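Local coordinates for protein NANS (YJHS), A 9-O-acetyl N-acetylneuraminic acid esterase (Escherichia coli O157:H7 EDL933, PDB 3PT5) that probably removes the 9-O-acetyl group from 9-O-acetyl-N-acetylneuraminic acid as an SGNH-family esterase, letting the bacterium grow on this host sialic acid, at residues Gln54-Phe58 and Asp166-Arg170; Cys130-Ser134 and His152-Trp157. All coordinates share one frame; numbering follows the deposited sequence.

Contact 1: residues Gln54-Phe58 and Asp166-Arg170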
ATOM      1  N   GLN A  54       2.472  10.529   6.641  1.00 10.29           N
ATOM      2  CA  GLN A  54       2.597  10.132   5.244  1.00 11.17           C
ATOM      3  C   GLN A  54       2.981  11.340   4.432  1.00 12.16           C
ATOM      4  O   GLN A  54       2.835  12.467   4.894  1.00 13.48           O
ATOM      5  CB  GLN A  54       1.292   9.506   4.719  1.00 10.96           C
ATOM      6  CG  GLN A  54       0.094  10.520   4.638  1.00  9.84           C
ATOM      7  CD  GLN A  54      -1.176   9.888   4.147  1.00 10.40           C
ATOM      8  OE1 GLN A  54      -1.170   9.202   3.114  1.00 12.02           O
ATOM      9  NE2 GLN A  54      -2.294  10.113   4.872  1.00  9.04           N
ATOM     10  N   LEU A  55       3.480  11.107   3.229  1.00 12.26           N
ATOM     11  CA  LEU A  55       3.675  12.193   2.276  1.00 12.36           C
ATOM     12  C   LEU A  55       2.379  12.476   1.544  1.00 13.15           C
ATOM     13  O   LEU A  55       1.825  11.601   0.891  1.00 12.42           O
ATOM     14  CB  LEU A  55       4.795  11.886   1.283  1.00 12.48           C
ATOM     15  CG  LEU A  55       6.264  11.829   1.720  1.00 12.98           C
ATOM     16  CD1 LEU A  55       7.123  11.775   0.474  1.00 16.47           C
ATOM     17  CD2 LEU A  55       6.680  13.027   2.544  1.00 15.19           C
ATOM     18  N   ALA A  56       1.907  13.720   1.649  1.00 12.44           N
ATOM     19  CA  ALA A  56       0.625  14.115   1.034  1.00 13.77           C
ATOM     20  C   ALA A  56       0.637  14.097  -0.486  1.00 13.37           C
ATOM     21  O   ALA A  56       1.671  14.186  -1.121  1.00 12.17           O
ATOM     22  CB  ALA A  56       0.212  15.514   1.502  1.00 12.80           C
ATOM     23  N   ARG A  57      -0.567  14.021  -1.057  1.00 14.68           N
ATOM     24  CA  ARG A  57      -0.762  14.047  -2.497  1.00 14.40           C
ATOM     25  C   ARG A  57      -1.947  14.936  -2.847  1.00 15.30           C
ATOM     26  O   ARG A  57      -1.843  15.751  -3.774  1.00 16.53           O
ATOM     27  CB  ARG A  57      -0.994  12.640  -3.064  1.00 14.87           C
ATOM     28  CG  ARG A  57      -1.049  12.618  -4.595  1.00 12.99           C
ATOM     29  CD  ARG A  57      -1.290  11.214  -5.174  1.00 11.65           C
ATOM     30  NE  ARG A  57      -0.321  10.227  -4.694  1.00 11.27           N
ATOM     31  CZ  ARG A  57       0.835   9.974  -5.293  1.00 13.52           C
ATOM     32  NH1 ARG A  57       1.667   9.057  -4.806  1.00 13.25           N
ATOM     33  NH2 ARG A  57       1.154  10.616  -6.410  1.00 14.96           N
ATOM     34  N   PHE A  58      -3.053  14.767  -2.126  1.00 14.96           N
ATOM     35  CA  PHE A  58      -4.324  15.395  -2.511  1.00 15.41           C
ATOM     36  C   PHE A  58      -4.297  16.851  -2.063  1.00 16.27           C
ATOM     37  O   PHE A  58      -3.363  17.287  -1.384  1.00 16.42           O
ATOM     38  CB  PHE A  58      -5.508  14.660  -1.879  1.00 15.12           C
ATOM     39  CG  PHE A  58      -5.465  13.139  -2.065  1.00 14.86           C
ATOM     40  CD1 PHE A  58      -4.996  12.562  -3.252  1.00 16.54           C
ATOM     41  CD2 PHE A  58      -5.913  12.301  -1.054  1.00 15.65           C
ATOM     42  CE1 PHE A  58      -4.955  11.177  -3.394  1.00 13.07           C
ATOM     43  CE2 PHE A  58      -5.888  10.925  -1.201  1.00 13.80           C
ATOM     44  CZ  PHE A  58      -5.410  10.370  -2.358  1.00 13.15           C
ATOM     45  N   ASP A 166       7.011   8.670  -9.796  1.00 15.94           N
ATOM     46  CA  ASP A 166       6.304   9.042  -8.575  1.00 15.71           C
ATOM     47  C   ASP A 166       6.876   8.226  -7.406  1.00 14.42           C
ATOM     48  O   ASP A 166       7.165   8.777  -6.342  1.00 14.66           O
ATOM     49  CB  ASP A 166       4.806   8.785  -8.811  1.00 16.20           C
ATOM     50  CG  ASP A 166       3.908   9.336  -7.705  1.00 18.51           C
ATOM     51  OD1 ASP A 166       3.706   8.617  -6.700  1.00 19.05           O
ATOM     52  OD2 ASP A 166       3.354  10.465  -7.843  1.00 18.28           O
ATOM     53  N   LEU A 167       7.068   6.933  -7.635  1.00 14.14           N
ATOM     54  CA  LEU A 167       7.682   6.038  -6.660  1.00 14.15           C
ATOM     55  C   LEU A 167       9.085   6.496  -6.238  1.00 14.66           C
ATOM     56  O   LEU A 167       9.381   6.592  -5.044  1.00 14.13           O
ATOM     57  CB  LEU A 167       7.733   4.625  -7.239  1.00 14.42           C
ATOM     58  CG  LEU A 167       8.442   3.528  -6.459  1.00 14.23           C
ATOM     59  CD1 LEU A 167       7.678   3.209  -5.192  1.00 17.63           C
ATOM     60  CD2 LEU A 167       8.581   2.312  -7.334  1.00 16.74           C
ATOM     61  N   VAL A 168       9.934   6.776  -7.226  1.00 15.32           N
ATOM     62  CA  VAL A 168      11.322   7.207  -6.975  1.00 16.62           C
ATOM     63  C   VAL A 168      11.370   8.618  -6.387  1.00 16.71           C
ATOM     64  O   VAL A 168      12.031   8.855  -5.370  1.00 17.03           O
ATOM     65  CB  VAL A 168      12.190   7.063  -8.261  1.00 16.57           C
ATOM     66  CG1 VAL A 168      13.490   7.909  -8.184  1.00 19.13           C
ATOM     67  CG2 VAL A 168      12.550   5.628  -8.465  1.00 17.03           C
ATOM     68  N   SER A 169      10.618   9.532  -6.994  1.00 16.52           N
ATOM     69  CA  SER A 169      10.615  10.926  -6.591  1.00 18.01           C
ATOM     70  C   SER A 169      10.095  11.131  -5.173  1.00 17.00           C
ATOM     71  O   SER A 169      10.702  11.896  -4.396  1.00 17.92           O
ATOM     72  CB  SER A 169       9.856  11.773  -7.620  1.00 18.23           C
ATOM     73  OG  SER A 169       8.938  12.642  -6.980  1.00 25.30           O
ATOM     74  N   ARG A 170       9.023  10.422  -4.806  1.00 14.98           N
ATOM     75  CA  ARG A 170       8.472  10.520  -3.455  1.00 15.11           C
ATOM     76  C   ARG A 170       9.353   9.842  -2.402  1.00 14.64           C
ATOM     77  O   ARG A 170       9.471  10.341  -1.301  1.00 15.29           O
ATOM     78  CB  ARG A 170       7.051   9.956  -3.404  1.00 14.29           C
ATOM     79  CG  ARG A 170       6.070  10.927  -3.937  1.00 16.02           C
ATOM     80  CD  ARG A 170       4.766  10.305  -4.259  1.00 16.19           C
ATOM     81  NE  ARG A 170       3.911   9.899  -3.148  1.00 13.90           N
ATOM     82  CZ  ARG A 170       3.217  10.708  -2.357  1.00 12.79           C
ATOM     83  NH1 ARG A 170       3.391  12.038  -2.375  1.00 13.59           N
ATOM     84  NH2 ARG A 170       2.386  10.178  -1.494  1.00 11.21           N
TER
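The guanidinium of Arg170 lies between two residues of 54-58: NH1 of Arg57 sits over one face, CB of Leu55 over the opposite one, and the carbonyl oxygen of Ala56 stands at the edge in its plane. The Arg57 guanidinium in turn has Arg170 over one face and the carboxylate of Asp166 at its edge. The two arginine planes are inclined by 50°, so this is no flat stack, and NH1 of Arg57 comes within 2.9 Å of NE of Arg170, a pair of donors. Asp166 probably makes that closeness tolerable. Arg57 grips it end-on, NH1 to OD1 at 2.8 Å and NH2 to OD2 at 2.6 Å, with the two groups nearly coplanar and both oxygens met on their syn sides. A longer salt bridge, 3.8 Å from NE of Arg170 to OD1 of Asp166, would let the carboxylate offset part of the positive charge of both arginines. Arg170 bends at chi3 (72°), which turns its end onto the backbone: NH2 donates to O of Leu55 (2.8 Å) and NH1 to O of Ala56 (3.0 Å), each from above the carbonyl plane. Arginine suits this buried place because its several N-H groups can satisfy carbonyls at and just beyond the end of strand 52-55. Pro128 O, on strand 122-130, accepts from both arginines, so the network joins that strand end to helix 162-176 across the neighbouring parallel strand.

Contact 2: residues Cys130-Ser134 and His152-Trp157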
ATOM      1  N   CYS A 130       0.498   3.870  -4.582  1.00 11.20           N
ATOM      2  CA  CYS A 130      -0.288   2.798  -5.191  1.00 11.64           C
ATOM      3  C   CYS A 130      -1.312   3.332  -6.166  1.00 11.50           C
ATOM      4  O   CYS A 130      -1.757   4.479  -6.061  1.00 11.85           O
ATOM      5  CB  CYS A 130      -1.018   2.012  -4.111  1.00 10.54           C
ATOM      6  SG  CYS A 130       0.007   1.432  -2.755  1.00 13.17           S
ATOM      7  N   ARG A 131      -1.720   2.478  -7.101  1.00 10.74           N
ATOM      8  CA  ARG A 131      -2.717   2.859  -8.084  1.00 11.67           C
ATOM      9  C   ARG A 131      -3.540   1.607  -8.402  1.00 10.46           C
ATOM     10  O   ARG A 131      -3.014   0.632  -8.911  1.00  9.91           O
ATOM     11  CB  ARG A 131      -2.013   3.441  -9.340  1.00 12.53           C
ATOM     12  CG  ARG A 131      -2.935   3.642 -10.561  1.00 15.34           C
ATOM     13  CD  ARG A 131      -4.034   4.563 -10.157  1.00 15.45           C
ATOM     14  NE  ARG A 131      -4.754   5.204 -11.253  1.00 17.20           N
ATOM     15  CZ  ARG A 131      -5.939   4.821 -11.707  1.00 19.57           C
ATOM     16  NH1 ARG A 131      -6.565   3.773 -11.182  1.00 20.97           N
ATOM     17  NH2 ARG A 131      -6.514   5.521 -12.683  1.00 20.44           N
ATOM     18  N   GLY A 132      -4.828   1.630  -8.084  1.00 10.20           N
ATOM     19  CA  GLY A 132      -5.702   0.504  -8.450  1.00 10.01           C
ATOM     20  C   GLY A 132      -5.684   0.316  -9.947  1.00 10.57           C
ATOM     21  O   GLY A 132      -5.618   1.296 -10.705  1.00 11.61           O
ATOM     22  N   GLY A 133      -5.727  -0.941 -10.379  1.00 10.54           N
ATOM     23  CA  GLY A 133      -5.817  -1.300 -11.791  1.00 12.80           C
ATOM     24  C   GLY A 133      -4.603  -0.911 -12.598  1.00 13.06           C
ATOM     25  O   GLY A 133      -4.711  -0.598 -13.795  1.00 15.66           O
ATOM     26  N   SER A 134      -3.453  -0.922 -11.949  1.00 11.46           N
ATOM     27  CA  SER A 134      -2.191  -0.628 -12.608  1.00 11.13           C
ATOM     28  C   SER A 134      -1.467  -1.939 -12.938  1.00 11.04           C
ATOM     29  O   SER A 134      -1.722  -3.000 -12.331  1.00 12.74           O
ATOM     30  CB  SER A 134      -1.343   0.322 -11.741  1.00 10.26           C
ATOM     31  OG  SER A 134      -1.045  -0.292 -10.503  1.00 11.93           O
ATOM     32  N   HIS A 152      -3.911  11.268 -12.402  1.00 21.89           N
ATOM     33  CA  HIS A 152      -4.989  10.336 -12.025  1.00 23.31           C
ATOM     34  C   HIS A 152      -5.039   9.099 -12.918  1.00 23.33           C
ATOM     35  O   HIS A 152      -5.430   8.020 -12.454  1.00 23.40           O
ATOM     36  CB  HIS A 152      -6.372  11.009 -12.096  1.00 24.30           C
ATOM     37  CG  HIS A 152      -6.498  12.254 -11.276  1.00 28.17           C
ATOM     38  ND1 HIS A 152      -7.214  13.354 -11.706  1.00 30.82           N
ATOM     39  CD2 HIS A 152      -6.010  12.578 -10.054  1.00 30.25           C
ATOM     40  CE1 HIS A 152      -7.160  14.301 -10.784  1.00 32.40           C
ATOM     41  NE2 HIS A 152      -6.436  13.855  -9.771  1.00 31.71           N
ATOM     42  N   ASP A 153      -4.662   9.265 -14.188  1.00 22.86           N
ATOM     43  CA  ASP A 153      -4.709   8.199 -15.183  1.00 23.23           C
ATOM     44  C   ASP A 153      -3.376   7.461 -15.443  1.00 22.65           C
ATOM     45  O   ASP A 153      -3.245   6.736 -16.425  1.00 23.57           O
ATOM     46  CB  ASP A 153      -5.319   8.714 -16.499  1.00 23.73           C
ATOM     47  CG  ASP A 153      -4.446   9.748 -17.202  1.00 24.70           C
ATOM     48  OD1 ASP A 153      -3.793  10.572 -16.523  1.00 26.51           O
ATOM     49  OD2 ASP A 153      -4.425   9.745 -18.446  1.00 28.92           O
ATOM     50  N   ALA A 154      -2.394   7.615 -14.561  1.00 20.72           N
ATOM     51  CA  ALA A 154      -1.154   6.856 -14.697  1.00 19.62           C
ATOM     52  C   ALA A 154      -1.403   5.436 -14.155  1.00 19.34           C
ATOM     53  O   ALA A 154      -1.603   5.254 -12.956  1.00 19.67           O
ATOM     54  CB  ALA A 154      -0.018   7.551 -13.943  1.00 19.19           C
ATOM     55  N   CYS A 155      -1.401   4.447 -15.047  1.00 18.36           N
ATOM     56  CA  CYS A 155      -1.777   3.071 -14.689  1.00 18.17           C
ATOM     57  C   CYS A 155      -0.765   2.072 -15.171  1.00 16.89           C
ATOM     58  O   CYS A 155      -0.986   0.887 -15.092  1.00 16.71           O
ATOM     59  CB  CYS A 155      -3.119   2.710 -15.329  1.00 18.47           C
ATOM     60  SG  CYS A 155      -4.502   3.696 -14.784  1.00 24.98           S
ATOM     61  N   ARG A 156       0.356   2.550 -15.696  1.00 16.47           N
ATOM     62  CA  ARG A 156       1.379   1.664 -16.224  1.00 14.68           C
ATOM     63  C   ARG A 156       2.637   1.687 -15.360  1.00 13.93           C
ATOM     64  O   ARG A 156       3.273   2.722 -15.222  1.00 15.03           O
ATOM     65  CB  ARG A 156       1.701   2.019 -17.690  1.00 15.07           C
ATOM     66  CG  ARG A 156       2.710   1.077 -18.343  1.00 15.45           C
ATOM     67  CD  ARG A 156       2.061  -0.244 -18.669  1.00 12.63           C
ATOM     68  NE  ARG A 156       1.092  -0.107 -19.751  1.00 15.03           N
ATOM     69  CZ  ARG A 156       1.158  -0.780 -20.893  1.00 16.40           C
ATOM     70  NH1 ARG A 156       2.101  -1.699 -21.080  1.00 15.06           N
ATOM     71  NH2 ARG A 156       0.226  -0.572 -21.826  1.00 16.35           N
ATOM     72  N   TRP A 157       2.991   0.543 -14.775  1.00 13.36           N
ATOM     73  CA  TRP A 157       4.274   0.400 -14.104  1.00 14.27           C
ATOM     74  C   TRP A 157       5.325   0.043 -15.149  1.00 14.82           C
ATOM     75  O   TRP A 157       5.000  -0.468 -16.223  1.00 15.07           O
ATOM     76  CB  TRP A 157       4.214  -0.694 -13.022  1.00 13.84           C
ATOM     77  CG  TRP A 157       3.420  -0.288 -11.811  1.00 12.20           C
ATOM     78  CD1 TRP A 157       2.154  -0.711 -11.473  1.00 13.38           C
ATOM     79  CD2 TRP A 157       3.822   0.615 -10.783  1.00 10.45           C
ATOM     80  NE1 TRP A 157       1.747  -0.116 -10.311  1.00 11.67           N
ATOM     81  CE2 TRP A 157       2.749   0.714  -9.866  1.00 10.79           C
ATOM     82  CE3 TRP A 157       4.989   1.343 -10.536  1.00 10.43           C
ATOM     83  CZ2 TRP A 157       2.809   1.528  -8.709  1.00 10.51           C
ATOM     84  CZ3 TRP A 157       5.046   2.154  -9.396  1.00  8.75           C
ATOM     85  CH2 TRP A 157       3.956   2.233  -8.496  1.00  9.30           C
TER
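Arg131 to Ser134 form a type II beta turn that brings Ser134 against Cys155, their CA atoms 4.3 Å apart. Gly133 takes the turn's positive phi (65°), which glycine adopts readily, and CA of Ser134 makes a bent CH...O contact, 3.1 Å, with O of Cys155. The side chain of Arg131 runs along the other segment, while its NH1 turns back to make a weak bond to O of Gly132. Its CG leaves anti to the backbone N (chi1 169°) and passes 3.2 Å from O of Ala154; NH2 then donates to O of His152 at 2.7 Å in the carbonyl plane, and NE adds a weak bond to the same oxygen. SG of Cys155 lies 3.4 Å above the guanidinium plane, toward its rim, where a polarisable sulfur is probably well suited. Both segments are loops of an SGNH hydrolase: the turn follows strand 122-130 of the central, mostly parallel sheet, and 152-157 leads into helix 162-176. Ser134 suits its position because one hydroxyl serves two partners. OG donates to O of Arg131, bracing the turn, and accepts from NE1 of Trp157 at 2.8 Å, met near the edge of the indole but tilted 21° from its plane. Trp157 itself meets Trp188 edge-to-face, and Leu163 of helix 162-176 packs against Arg131, Ser134 and Trp157.

From the N terminus, the chain first crosses the sheet in strand 20-28, then reaches 54-58 at the end of strand 52-55. It adds the antiparallel edge strand 73-75, passes helix 107-114 and comes back as strand 122-130, whose exit is the turn 130-134. Contact 2 closes a short loop there, bringing 152-157 back past the small hairpin of strands 144-145 and 149-150. Residues 166-170 of helix 162-176 then close the longer loop of contact 1, inside which contact 2 is nested. The centres of the two contacts are about 14 Å apart, and Leu167 CD2 packs on Trp157 CZ3 at 4.1 Å. Contact 1 fastens helix 162-176 to the end of strand 52-55; contact 2 holds the loop leading into that helix against the turn after strand 122-130.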